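Local coordinates for protein putative peptidase (Bacteroides fragilis, PDB 5DYN) that is a cysteine protease of the clostripain (C11) family, represented here by its C-terminal part, and probably activates the toxin of this bacterium by cleavage, at residues I134-F140 with W238-W243; Y156-R162 with D207-T213; N121-T126 with W177-F181; V129-I134 with I167-D173. One frame throughout, in Å; residues are numbered along the deposited sequence.

From the N-terminal side, helix 119-127 enters contact 3 first, and its partner on helix 172-182 closes a loop of about fifty residues. Contact 4 is nested inside that loop, joining helix 130-133 to the turn between helices 160-167 and 172-182. Contact 1 starts at Ile-134, which it shares with contact 4, and reaches almost to the C terminus, so it crosses contacts 3 and 4. Contact 2 nests within the long loop of contact 1 but also crosses contacts 3 and 4, pairing strands 158-159 and 212-213. Contacts 1 and 2 meet at one sodium ion. Together they tie four helices, a small antiparallel sheet and the C-terminal tail to one another.

Contact 1 (I134-F140 with W238-W243); sequences ITGKQNF and WADTGW. With NA (sodium ion), chain G.
With CG anti to the backbone N (chi1 179°) and an extended chain beyond it, Lys-137 crosses the indole of Trp-243 at about a right angle. Its CG lies over one face, 3.9 Å from the centroid of the Trp-243 six-membered ring, a CH-pi contact. Phe-140 CG is anti to its carbonyl carbon, which brings the phenyl ring to the other side of the same indole; the two planes are nearly parallel but slid apart, with little overlap. At the indole edge Ile-134 CG2 lies 3.8 Å from Trp-243 CD1, while Ile-134 CD1 touches Trp-238 CH2 at 3.6 Å. Phe-140 CZ comes up to the edge of that second indole. The backbones are joined directly: Gly-242 N donates to Ile-134 O over 2.8 Å, and Gly-242 CA comes within 3.3 Å of Thr-135 O. Beyond lies the sodium site, where Trp-238 joins Thr-213, Tyr-227 and Trp-232. The contact thus fixes the tail that follows helix 231-236 against the loop after helix 130-133. Trp-243 NE1 donates to Gln-138 O at 3.2 Å, but the bond is bent (136°) and the donor stands above the carbonyl plane. It probably adds less directionality than the 164° Gly-242 N to Ile-134 O bond, while apolar contacts hold the ring at face and edge.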
# COMPACT_ATOMS: atom_id res chain seq x y z
N ILE B 134 -12.21 -14.45 21.44
CA ILE B 134 -11.00 -14.03 22.14
C ILE B 134 -11.39 -13.49 23.51
O ILE B 134 -11.44 -12.27 23.72
CB ILE B 134 -10.21 -12.97 21.35
CG1 ILE B 134 -10.04 -13.40 19.89
CG2 ILE B 134 -8.85 -12.72 21.99
CD1 ILE B 134 -9.34 -12.38 19.03
N THR B 135 -11.70 -14.40 24.42
CA THR B 135 -12.23 -14.03 25.73
C THR B 135 -11.13 -13.82 26.76
O THR B 135 -11.33 -13.13 27.77
CB THR B 135 -13.21 -15.09 26.25
OG1 THR B 135 -12.58 -16.38 26.23
CG2 THR B 135 -14.45 -15.14 25.36
N GLY B 136 -9.96 -14.40 26.51
CA GLY B 136 -8.83 -14.28 27.42
C GLY B 136 -7.64 -13.57 26.80
O GLY B 136 -7.64 -13.26 25.62
N LYS B 137 -6.61 -13.33 27.62
CA LYS B 137 -5.39 -12.67 27.16
C LYS B 137 -4.23 -13.65 27.12
O LYS B 137 -3.66 -14.00 28.16
CB LYS B 137 -5.05 -11.47 28.05
CG LYS B 137 -3.77 -10.75 27.66
CD LYS B 137 -3.59 -9.48 28.49
CE LYS B 137 -2.27 -8.80 28.18
NZ LYS B 137 -2.04 -7.62 29.06
N GLN B 138 -3.86 -14.08 25.92
CA GLN B 138 -2.88 -15.14 25.75
C GLN B 138 -2.37 -15.19 24.31
O GLN B 138 -3.12 -14.95 23.37
CB GLN B 138 -3.50 -16.49 26.14
CG GLN B 138 -2.69 -17.71 25.75
CD GLN B 138 -3.36 -19.00 26.18
OE1 GLN B 138 -2.99 -19.59 27.19
NE2 GLN B 138 -4.34 -19.45 25.40
N ASN B 139 -1.08 -15.48 24.14
CA ASN B 139 -0.51 -15.68 22.81
C ASN B 139 -1.29 -16.72 22.02
O ASN B 139 -1.71 -17.75 22.56
CB ASN B 139 0.96 -16.10 22.91
CG ASN B 139 1.88 -14.92 23.14
OD1 ASN B 139 1.54 -13.78 22.84
ND2 ASN B 139 3.07 -15.20 23.67
N PHE B 140 -1.50 -16.44 20.74
CA PHE B 140 -2.30 -17.31 19.89
C PHE B 140 -1.48 -18.46 19.31
O PHE B 140 -0.25 -18.37 19.21
CB PHE B 140 -2.93 -16.49 18.75
CG PHE B 140 -3.91 -15.45 19.22
CD1 PHE B 140 -3.47 -14.22 19.70
CD2 PHE B 140 -5.28 -15.69 19.18
CE1 PHE B 140 -4.37 -13.25 20.12
CE2 PHE B 140 -6.18 -14.73 19.61
CZ PHE B 140 -5.73 -13.51 20.08
N TRP B 238 -11.73 -5.56 18.84
CA TRP B 238 -10.54 -5.85 19.64
C TRP B 238 -10.65 -5.27 21.05
O TRP B 238 -10.15 -5.87 22.01
CB TRP B 238 -9.28 -5.30 18.97
CG TRP B 238 -8.63 -6.27 18.03
CD1 TRP B 238 -8.49 -6.14 16.68
CD2 TRP B 238 -8.02 -7.52 18.37
NE1 TRP B 238 -7.83 -7.22 16.16
CE2 TRP B 238 -7.53 -8.09 17.18
CE3 TRP B 238 -7.84 -8.21 19.58
CZ2 TRP B 238 -6.88 -9.32 17.15
CZ3 TRP B 238 -7.19 -9.43 19.55
CH2 TRP B 238 -6.72 -9.98 18.35
N ALA B 239 -11.31 -4.12 21.18
CA ALA B 239 -11.48 -3.47 22.48
C ALA B 239 -12.28 -4.33 23.45
O ALA B 239 -12.13 -4.22 24.66
CB ALA B 239 -12.16 -2.11 22.30
N ASP B 240 -13.12 -5.21 22.90
CA ASP B 240 -13.98 -6.06 23.72
C ASP B 240 -13.43 -7.47 23.88
O ASP B 240 -14.11 -8.34 24.42
CB ASP B 240 -15.38 -6.11 23.11
CG ASP B 240 -16.04 -4.74 23.06
OD1 ASP B 240 -15.87 -3.96 24.02
OD2 ASP B 240 -16.73 -4.45 22.06
N THR B 241 -12.21 -7.71 23.41
CA THR B 241 -11.57 -9.01 23.61
C THR B 241 -10.90 -9.05 24.98
O THR B 241 -10.74 -8.02 25.63
CB THR B 241 -10.51 -9.32 22.52
OG1 THR B 241 -9.46 -8.35 22.57
CG2 THR B 241 -11.14 -9.32 21.14
N GLY B 242 -10.50 -10.25 25.40
CA GLY B 242 -9.81 -10.41 26.67
C GLY B 242 -8.45 -9.74 26.70
O GLY B 242 -7.88 -9.52 27.77
N TRP B 243 -7.92 -9.43 25.52
CA TRP B 243 -6.63 -8.77 25.40
C TRP B 243 -6.68 -7.31 25.83
O TRP B 243 -5.67 -6.75 26.26
CB TRP B 243 -6.12 -8.85 23.96
CG TRP B 243 -5.20 -10.01 23.72
CD1 TRP B 243 -5.54 -11.25 23.26
CD2 TRP B 243 -3.78 -10.03 23.92
NE1 TRP B 243 -4.43 -12.04 23.17
CE2 TRP B 243 -3.33 -11.32 23.57
CE3 TRP B 243 -2.85 -9.09 24.37
CZ2 TRP B 243 -1.99 -11.69 23.65
CZ3 TRP B 243 -1.52 -9.46 24.45
CH2 TRP B 243 -1.10 -10.75 24.09
NA NA G . -7.35 -6.56 13.30

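Contact 2 (Y156-R162 with D207-T213); sequences YYYDLDR and DAKGLST. With NA (sodium ion), chain J; NA (sodium ion), chain I; NA (sodium ion), chain G.
Lys-209 reaches across to Asp-161 through a chain bent at chi2 and chi4. Its CB lies 4.1 Å from Asp-161 CB, and CG packs closer against the same methylene. CE then passes beside the Asp-161 carboxylate, and NZ ends 2.8 Å from Asp-161 OD2, which it meets from above the carboxylate plane. NZ also turns back onto its own segment, donating to Asp-207 O at 2.7 Å. Asp-161 OD2 is further gripped side-on by Arg-162, whose NE and NH2 both point at this one oxygen within the guanidinium plane; Asp-161 OD1 goes to Tyr-174. One carboxylate oxygen thus takes three cationic N-H groups, which would probably stabilise its charge. Arg-162 NH1 makes a weak, long salt bridge to Asp-207 OD2, while Asp-207 OD1 binds a sodium ion together with Gly-144. These charges flank a small antiparallel sheet of strands 158-159 and 212-213, the first of which leads straight into helix 160-167. Tyr-158 and Thr-213 form its hydrogen-bonded pair, with Tyr-158 N to Thr-213 O at 2.9 Å. Asp-159 N-caps the helix: its OD2 accepts from Arg-162 N, and its OD1 takes Lys-209 N at 2.9 Å from above the carboxylate plane, with Tyr-148 a further partner. The Leu-160 and Thr-213 side chains cross at about a right angle, Leu-160 CD1 lying 3.8 Å from Thr-213 CB. Thr-213 OG1 and Ser-212 OG each coordinate a different sodium ion. Tyr-157 OH bonds Glu-120 of the other chain.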
# COMPACT_ATOMS: atom_id res chain seq x y z
N TYR B 156 4.95 -8.54 12.38
CA TYR B 156 3.83 -7.61 12.55
C TYR B 156 2.55 -8.04 11.84
O TYR B 156 1.46 -7.85 12.36
CB TYR B 156 4.22 -6.22 12.03
CG TYR B 156 5.30 -5.52 12.81
CD1 TYR B 156 5.59 -5.87 14.12
CD2 TYR B 156 6.03 -4.48 12.23
CE1 TYR B 156 6.58 -5.22 14.84
CE2 TYR B 156 7.02 -3.82 12.93
CZ TYR B 156 7.29 -4.19 14.23
OH TYR B 156 8.28 -3.53 14.92
N TYR B 157 2.70 -8.61 10.65
CA TYR B 157 1.55 -8.76 9.76
C TYR B 157 1.19 -10.22 9.48
O TYR B 157 2.00 -10.98 8.96
CB TYR B 157 1.83 -8.04 8.44
CG TYR B 157 2.51 -6.70 8.63
CD1 TYR B 157 1.78 -5.58 9.01
CD2 TYR B 157 3.88 -6.56 8.42
CE1 TYR B 157 2.40 -4.36 9.19
CE2 TYR B 157 4.50 -5.34 8.60
CZ TYR B 157 3.76 -4.25 8.99
OH TYR B 157 4.38 -3.03 9.16
N TYR B 158 -0.04 -10.59 9.84
CA TYR B 158 -0.57 -11.91 9.54
C TYR B 158 -1.78 -11.80 8.63
O TYR B 158 -2.43 -10.76 8.58
CB TYR B 158 -0.95 -12.65 10.82
CG TYR B 158 0.23 -13.07 11.67
CD1 TYR B 158 0.80 -12.19 12.58
CD2 TYR B 158 0.75 -14.35 11.57
CE1 TYR B 158 1.87 -12.58 13.37
CE2 TYR B 158 1.82 -14.75 12.35
CZ TYR B 158 2.37 -13.86 13.25
OH TYR B 158 3.44 -14.25 14.03
N ASP B 159 -2.10 -12.88 7.92
CA ASP B 159 -3.27 -12.89 7.06
C ASP B 159 -4.55 -12.84 7.89
O ASP B 159 -4.77 -13.69 8.75
CB ASP B 159 -3.26 -14.11 6.16
CG ASP B 159 -4.42 -14.12 5.18
OD1 ASP B 159 -4.34 -13.39 4.17
OD2 ASP B 159 -5.40 -14.84 5.44
N LEU B 160 -5.38 -11.83 7.63
CA LEU B 160 -6.60 -11.62 8.40
C LEU B 160 -7.57 -12.79 8.29
O LEU B 160 -8.10 -13.27 9.29
CB LEU B 160 -7.29 -10.33 7.95
CG LEU B 160 -8.67 -10.05 8.55
CD1 LEU B 160 -8.57 -9.83 10.05
CD2 LEU B 160 -9.33 -8.86 7.88
N ASP B 161 -7.80 -13.25 7.06
CA ASP B 161 -8.75 -14.33 6.82
C ASP B 161 -8.35 -15.62 7.53
O ASP B 161 -9.19 -16.28 8.15
CB ASP B 161 -8.89 -14.59 5.32
CG ASP B 161 -9.70 -15.83 5.02
OD1 ASP B 161 -10.95 -15.74 5.03
OD2 ASP B 161 -9.09 -16.90 4.79
N ARG B 162 -7.07 -15.99 7.44
CA ARG B 162 -6.60 -17.21 8.07
C ARG B 162 -6.62 -17.11 9.59
O ARG B 162 -6.80 -18.11 10.29
CB ARG B 162 -5.19 -17.55 7.58
CG ARG B 162 -5.12 -17.97 6.12
CD ARG B 162 -5.83 -19.30 5.88
NE ARG B 162 -7.26 -19.14 5.66
CZ ARG B 162 -8.12 -20.14 5.54
NH1 ARG B 162 -7.69 -21.40 5.62
NH2 ARG B 162 -9.40 -19.90 5.34
N ASP B 207 -3.57 -20.39 0.79
CA ASP B 207 -4.87 -20.01 1.33
C ASP B 207 -4.87 -18.58 1.88
O ASP B 207 -5.87 -18.12 2.43
CB ASP B 207 -5.31 -20.99 2.42
CG ASP B 207 -4.29 -21.15 3.53
OD1 ASP B 207 -3.31 -20.38 3.56
OD2 ASP B 207 -4.48 -22.04 4.38
N ALA B 208 -3.74 -17.89 1.74
CA ALA B 208 -3.68 -16.47 2.10
C ALA B 208 -4.57 -15.67 1.14
O ALA B 208 -4.74 -16.05 -0.02
CB ALA B 208 -2.25 -15.97 2.06
N LYS B 209 -5.14 -14.58 1.63
CA LYS B 209 -6.09 -13.82 0.83
C LYS B 209 -5.58 -12.43 0.46
O LYS B 209 -6.20 -11.72 -0.33
CB LYS B 209 -7.43 -13.71 1.56
CG LYS B 209 -8.04 -15.05 1.95
CD LYS B 209 -8.12 -16.01 0.77
CE LYS B 209 -9.02 -17.20 1.08
NZ LYS B 209 -8.57 -17.96 2.28
N GLY B 210 -4.44 -12.04 1.03
CA GLY B 210 -3.75 -10.83 0.60
C GLY B 210 -4.00 -9.55 1.39
O GLY B 210 -3.57 -8.48 0.98
N LEU B 211 -4.68 -9.67 2.53
CA LEU B 211 -4.90 -8.52 3.40
C LEU B 211 -4.40 -8.85 4.80
O LEU B 211 -4.83 -9.83 5.40
CB LEU B 211 -6.37 -8.13 3.45
CG LEU B 211 -6.71 -6.85 4.22
CD1 LEU B 211 -6.13 -5.62 3.53
CD2 LEU B 211 -8.22 -6.71 4.40
N SER B 212 -3.48 -8.04 5.31
CA SER B 212 -2.84 -8.35 6.58
C SER B 212 -3.60 -7.78 7.77
O SER B 212 -4.43 -6.88 7.63
CB SER B 212 -1.40 -7.84 6.61
OG SER B 212 -1.38 -6.44 6.82
N THR B 213 -3.29 -8.31 8.95
CA THR B 213 -3.82 -7.80 10.20
C THR B 213 -2.75 -7.87 11.27
O THR B 213 -1.79 -8.64 11.16
CB THR B 213 -5.05 -8.58 10.67
OG1 THR B 213 -5.56 -8.00 11.88
CG2 THR B 213 -4.68 -10.04 10.94
NA NA J . 0.96 -5.62 5.72
NA NA I . -2.00 -19.70 5.82
NA NA G . -7.35 -6.56 13.30
O HOH W 1 -6.40 -11.79 4.61

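Contact 3 (N121-T126 with W177-F181); sequences NLAVAT and WREAF. With NA (sodium ion), chain H.
Ala-125 and Ala-180 stand face to face where segments 121-126 and 177-181, on helices 119-127 and 172-182, run nearly antiparallel (165°). Their CB atoms touch at 3.6 Å; the axes of the two segments come within 9.0 Å, consistent with the small residues on both sides. Beside this smooth strip Leu-122 supplies the main bump. Its CG is anti to the backbone N (chi1 -173°), which carries CD1 into a hollow bounded by the Trp-177 indole, the carbonyl carbon of Ala-180 and the root of Phe-181. Leu-122 CD1 lies 3.9 Å from Trp-177 NE1 and 4.0 Å from Phe-181 CB. The hollow is itself shaped within helix 172-182, since Phe-181 CB sits over one indole face, near its rim. Ala-125 CB also meets Trp-177 CD1 at 3.8 Å, and the edge of the five-membered ring abuts the backbone of Ala-125 and Thr-126. Trp-232 of helix 231-236 also packs on Leu-122 and Thr-126. Near Asn-121, Ala-180 O binds a sodium ion together with Glu-118. Trp-177 NE1 donates to Thr-126 OG1 at 3.1 Å, almost straight and in the indole plane. Thr-126 OG1 in turn donates to Leu-122 O at 2.7 Å, so the hydroxyl proton is committed to its own helix while the same oxygen accepts from the indole N-H, satisfying it and fixing the rotation of the ring.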
# COMPACT_ATOMS: atom_id res chain seq x y z
N ASN B 121 -18.34 -2.55 6.46
CA ASN B 121 -19.05 -3.81 6.61
C ASN B 121 -18.15 -4.88 7.23
O ASN B 121 -18.60 -5.71 8.02
CB ASN B 121 -19.57 -4.31 5.25
CG ASN B 121 -20.65 -3.41 4.67
OD1 ASN B 121 -21.24 -2.59 5.38
ND2 ASN B 121 -20.92 -3.57 3.38
N LEU B 122 -16.87 -4.85 6.86
CA LEU B 122 -15.90 -5.81 7.38
C LEU B 122 -15.66 -5.60 8.87
O LEU B 122 -15.57 -6.56 9.64
CB LEU B 122 -14.58 -5.70 6.61
CG LEU B 122 -13.53 -6.76 6.93
CD1 LEU B 122 -14.09 -8.16 6.70
CD2 LEU B 122 -12.28 -6.53 6.11
N ALA B 123 -15.57 -4.33 9.28
CA ALA B 123 -15.40 -3.99 10.69
C ALA B 123 -16.58 -4.48 11.52
O ALA B 123 -16.41 -4.96 12.64
CB ALA B 123 -15.22 -2.49 10.86
N VAL B 124 -17.79 -4.36 10.96
CA VAL B 124 -18.98 -4.87 11.62
C VAL B 124 -18.90 -6.38 11.75
O VAL B 124 -19.09 -6.93 12.84
CB VAL B 124 -20.27 -4.49 10.84
CG1 VAL B 124 -21.49 -5.13 11.49
CG2 VAL B 124 -20.43 -2.98 10.77
N ALA B 125 -18.59 -7.05 10.64
CA ALA B 125 -18.45 -8.50 10.61
C ALA B 125 -17.42 -8.98 11.62
O ALA B 125 -17.64 -9.97 12.33
CB ALA B 125 -18.07 -8.96 9.22
N THR B 126 -16.29 -8.28 11.69
CA THR B 126 -15.20 -8.68 12.57
C THR B 126 -15.58 -8.48 14.04
O THR B 126 -15.19 -9.28 14.90
CB THR B 126 -13.92 -7.89 12.26
OG1 THR B 126 -13.66 -7.96 10.85
CG2 THR B 126 -12.75 -8.46 13.01
N TRP B 177 -18.56 -14.35 8.45
CA TRP B 177 -17.51 -13.35 8.33
C TRP B 177 -16.89 -13.38 6.94
O TRP B 177 -16.61 -12.34 6.35
CB TRP B 177 -16.43 -13.57 9.40
CG TRP B 177 -15.32 -12.58 9.33
CD1 TRP B 177 -15.23 -11.39 9.99
CD2 TRP B 177 -14.12 -12.69 8.54
NE1 TRP B 177 -14.06 -10.75 9.67
CE2 TRP B 177 -13.36 -11.52 8.77
CE3 TRP B 177 -13.63 -13.65 7.65
CZ2 TRP B 177 -12.13 -11.30 8.16
CZ3 TRP B 177 -12.40 -13.42 7.04
CH2 TRP B 177 -11.67 -12.26 7.30
N ARG B 178 -16.68 -14.59 6.43
CA ARG B 178 -16.08 -14.79 5.12
C ARG B 178 -16.90 -14.15 4.01
O ARG B 178 -16.35 -13.68 3.01
CB ARG B 178 -15.91 -16.29 4.85
CG ARG B 178 -15.38 -16.63 3.48
CD ARG B 178 -14.03 -15.99 3.22
NE ARG B 178 -13.51 -16.39 1.92
CZ ARG B 178 -12.79 -17.49 1.71
NH1 ARG B 178 -12.50 -18.30 2.72
NH2 ARG B 178 -12.36 -17.77 0.49
N GLU B 179 -18.22 -14.12 4.19
CA GLU B 179 -19.11 -13.47 3.23
C GLU B 179 -18.80 -11.98 3.12
O GLU B 179 -18.78 -11.42 2.02
CB GLU B 179 -20.58 -13.67 3.63
CG GLU B 179 -21.09 -15.09 3.46
CD GLU B 179 -22.58 -15.22 3.71
OE1 GLU B 179 -23.07 -14.68 4.73
OE2 GLU B 179 -23.27 -15.86 2.89
N ALA B 180 -18.55 -11.35 4.26
CA ALA B 180 -18.25 -9.93 4.29
C ALA B 180 -16.85 -9.65 3.75
O ALA B 180 -16.62 -8.62 3.12
CB ALA B 180 -18.38 -9.39 5.70
N PHE B 181 -15.92 -10.57 3.99
CA PHE B 181 -14.54 -10.39 3.55
C PHE B 181 -14.40 -10.60 2.05
O PHE B 181 -13.58 -9.95 1.41
CB PHE B 181 -13.61 -11.35 4.30
CG PHE B 181 -12.16 -11.22 3.90
CD1 PHE B 181 -11.37 -10.21 4.43
CD2 PHE B 181 -11.60 -12.10 2.99
CE1 PHE B 181 -10.04 -10.08 4.06
CE2 PHE B 181 -10.27 -11.97 2.61
CZ PHE B 181 -9.49 -10.97 3.15
NA NA H . -18.01 -6.43 3.24

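Contact 4 (V129-I134 with I167-D173); sequences VLPRYI and ITAGNGD
Asn-171 ND2 donates to Tyr-133 OH at 2.7 Å, joining the short helix 130-133 to the connection between helices 160-167 and 172-182. That connection is compact: helix 160-167 ends in a Schellman motif at Ala-169, a type I' turn runs from Thr-168 to Asn-171, and Asn-171 then N-caps the next helix, its OD1 accepting from Tyr-174 N and weakly from Asp-173 N. One amide group therefore serves both the cap and the tyrosine. Asp-173 OD2 lies in the plane of the Tyr-133 ring, at its edge; it also pairs with the hydroxyl, though the modelled separation is too short to be trusted. Arg-132, extended from CG to NE, lays a guanidinium face over the same oxygen, with NH2 3.0 Å from Asp-173 OD2. No N-H points at it, so the attraction is one of charge alone. The Tyr-133 ring takes Thr-168 CG2 over its centre, a CH-pi contact of 3.9 Å to the ring centroid. Apolar groups join the end of helix 160-167 to helix 130-133: Thr-168 CG2 also meets Val-129 CG1 at 3.7 Å, and Ile-167 CD1 touches Val-129 CG1 at 3.9 Å and Leu-130 CD1 at 4.2 Å.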
# COMPACT_ATOMS: atom_id res chain seq x y z
N VAL B 129 -17.15 -11.32 15.70
CA VAL B 129 -16.29 -12.49 15.89
C VAL B 129 -15.33 -12.34 17.07
O VAL B 129 -15.31 -13.18 17.97
CB VAL B 129 -15.46 -12.78 14.62
CG1 VAL B 129 -14.47 -13.90 14.88
CG2 VAL B 129 -16.38 -13.12 13.45
N LEU B 130 -14.54 -11.28 17.04
CA LEU B 130 -13.40 -11.10 17.96
C LEU B 130 -13.72 -11.22 19.46
O LEU B 130 -13.03 -11.97 20.16
CB LEU B 130 -12.72 -9.76 17.68
CG LEU B 130 -11.51 -9.80 16.75
CD1 LEU B 130 -11.72 -10.76 15.60
CD2 LEU B 130 -11.19 -8.40 16.23
N PRO B 131 -14.73 -10.49 19.97
CA PRO B 131 -14.97 -10.61 21.42
C PRO B 131 -15.43 -12.01 21.80
O PRO B 131 -15.13 -12.50 22.89
CB PRO B 131 -16.08 -9.59 21.69
CG PRO B 131 -16.08 -8.68 20.50
CD PRO B 131 -15.67 -9.53 19.35
N ARG B 132 -16.14 -12.65 20.88
CA ARG B 132 -16.76 -13.95 21.10
C ARG B 132 -15.74 -15.08 21.14
O ARG B 132 -15.94 -16.09 21.82
CB ARG B 132 -17.80 -14.19 20.02
CG ARG B 132 -18.66 -15.42 20.18
CD ARG B 132 -19.89 -15.30 19.29
NE ARG B 132 -20.45 -16.60 18.92
CZ ARG B 132 -21.43 -16.76 18.04
NH1 ARG B 132 -21.95 -15.70 17.43
NH2 ARG B 132 -21.89 -17.97 17.76
N TYR B 133 -14.64 -14.93 20.40
CA TYR B 133 -13.66 -16.00 20.27
C TYR B 133 -12.30 -15.64 20.87
O TYR B 133 -11.36 -16.43 20.81
CB TYR B 133 -13.48 -16.37 18.79
CG TYR B 133 -14.67 -17.11 18.22
CD1 TYR B 133 -15.71 -16.42 17.63
CD2 TYR B 133 -14.75 -18.49 18.29
CE1 TYR B 133 -16.80 -17.09 17.11
CE2 TYR B 133 -15.83 -19.17 17.78
CZ TYR B 133 -16.86 -18.46 17.19
OH TYR B 133 -17.95 -19.13 16.67
N ILE B 134 -12.21 -14.45 21.44
CA ILE B 134 -11.00 -14.03 22.14
C ILE B 134 -11.39 -13.49 23.51
O ILE B 134 -11.44 -12.27 23.72
CB ILE B 134 -10.21 -12.97 21.35
CG1 ILE B 134 -10.04 -13.40 19.89
CG2 ILE B 134 -8.85 -12.72 21.99
CD1 ILE B 134 -9.34 -12.38 19.03
N ILE B 167 -9.26 -18.86 14.80
CA ILE B 167 -9.93 -18.65 16.08
C ILE B 167 -11.38 -19.13 16.07
O ILE B 167 -11.96 -19.38 17.13
CB ILE B 167 -9.90 -17.17 16.50
CG1 ILE B 167 -10.75 -16.32 15.55
CG2 ILE B 167 -8.46 -16.66 16.53
CD1 ILE B 167 -10.81 -14.86 15.94
N THR B 168 -11.96 -19.28 14.89
CA THR B 168 -13.32 -19.80 14.77
C THR B 168 -13.32 -21.25 14.33
O THR B 168 -14.38 -21.84 14.13
CB THR B 168 -14.16 -18.98 13.77
OG1 THR B 168 -13.62 -19.12 12.46
CG2 THR B 168 -14.19 -17.51 14.16
N ALA B 169 -12.12 -21.82 14.16
CA ALA B 169 -11.96 -23.19 13.69
C ALA B 169 -12.75 -23.43 12.40
O ALA B 169 -13.21 -24.55 12.15
CB ALA B 169 -12.38 -24.18 14.76
N GLY B 170 -12.91 -22.38 11.61
CA GLY B 170 -13.66 -22.45 10.37
C GLY B 170 -15.11 -22.86 10.53
O GLY B 170 -15.67 -23.51 9.64
N ASN B 171 -15.74 -22.48 11.63
CA ASN B 171 -17.13 -22.86 11.86
C ASN B 171 -18.10 -21.98 11.07
O ASN B 171 -17.71 -21.33 10.10
CB ASN B 171 -17.48 -22.83 13.35
CG ASN B 171 -17.32 -21.45 13.98
OD1 ASN B 171 -17.17 -20.44 13.28
ND2 ASN B 171 -17.34 -21.40 15.30
N GLY B 172 -19.35 -21.95 11.51
CA GLY B 172 -20.38 -21.18 10.84
C GLY B 172 -20.18 -19.68 10.97
O GLY B 172 -20.61 -18.91 10.11
N ASP B 173 -19.53 -19.26 12.05
CA ASP B 173 -19.22 -17.85 12.25
C ASP B 173 -18.18 -17.38 11.25
O ASP B 173 -18.18 -16.22 10.84
CB ASP B 173 -18.74 -17.59 13.67
CG ASP B 173 -19.87 -17.55 14.67
OD1 ASP B 173 -21.03 -17.35 14.23
OD2 ASP B 173 -19.61 -17.71 15.88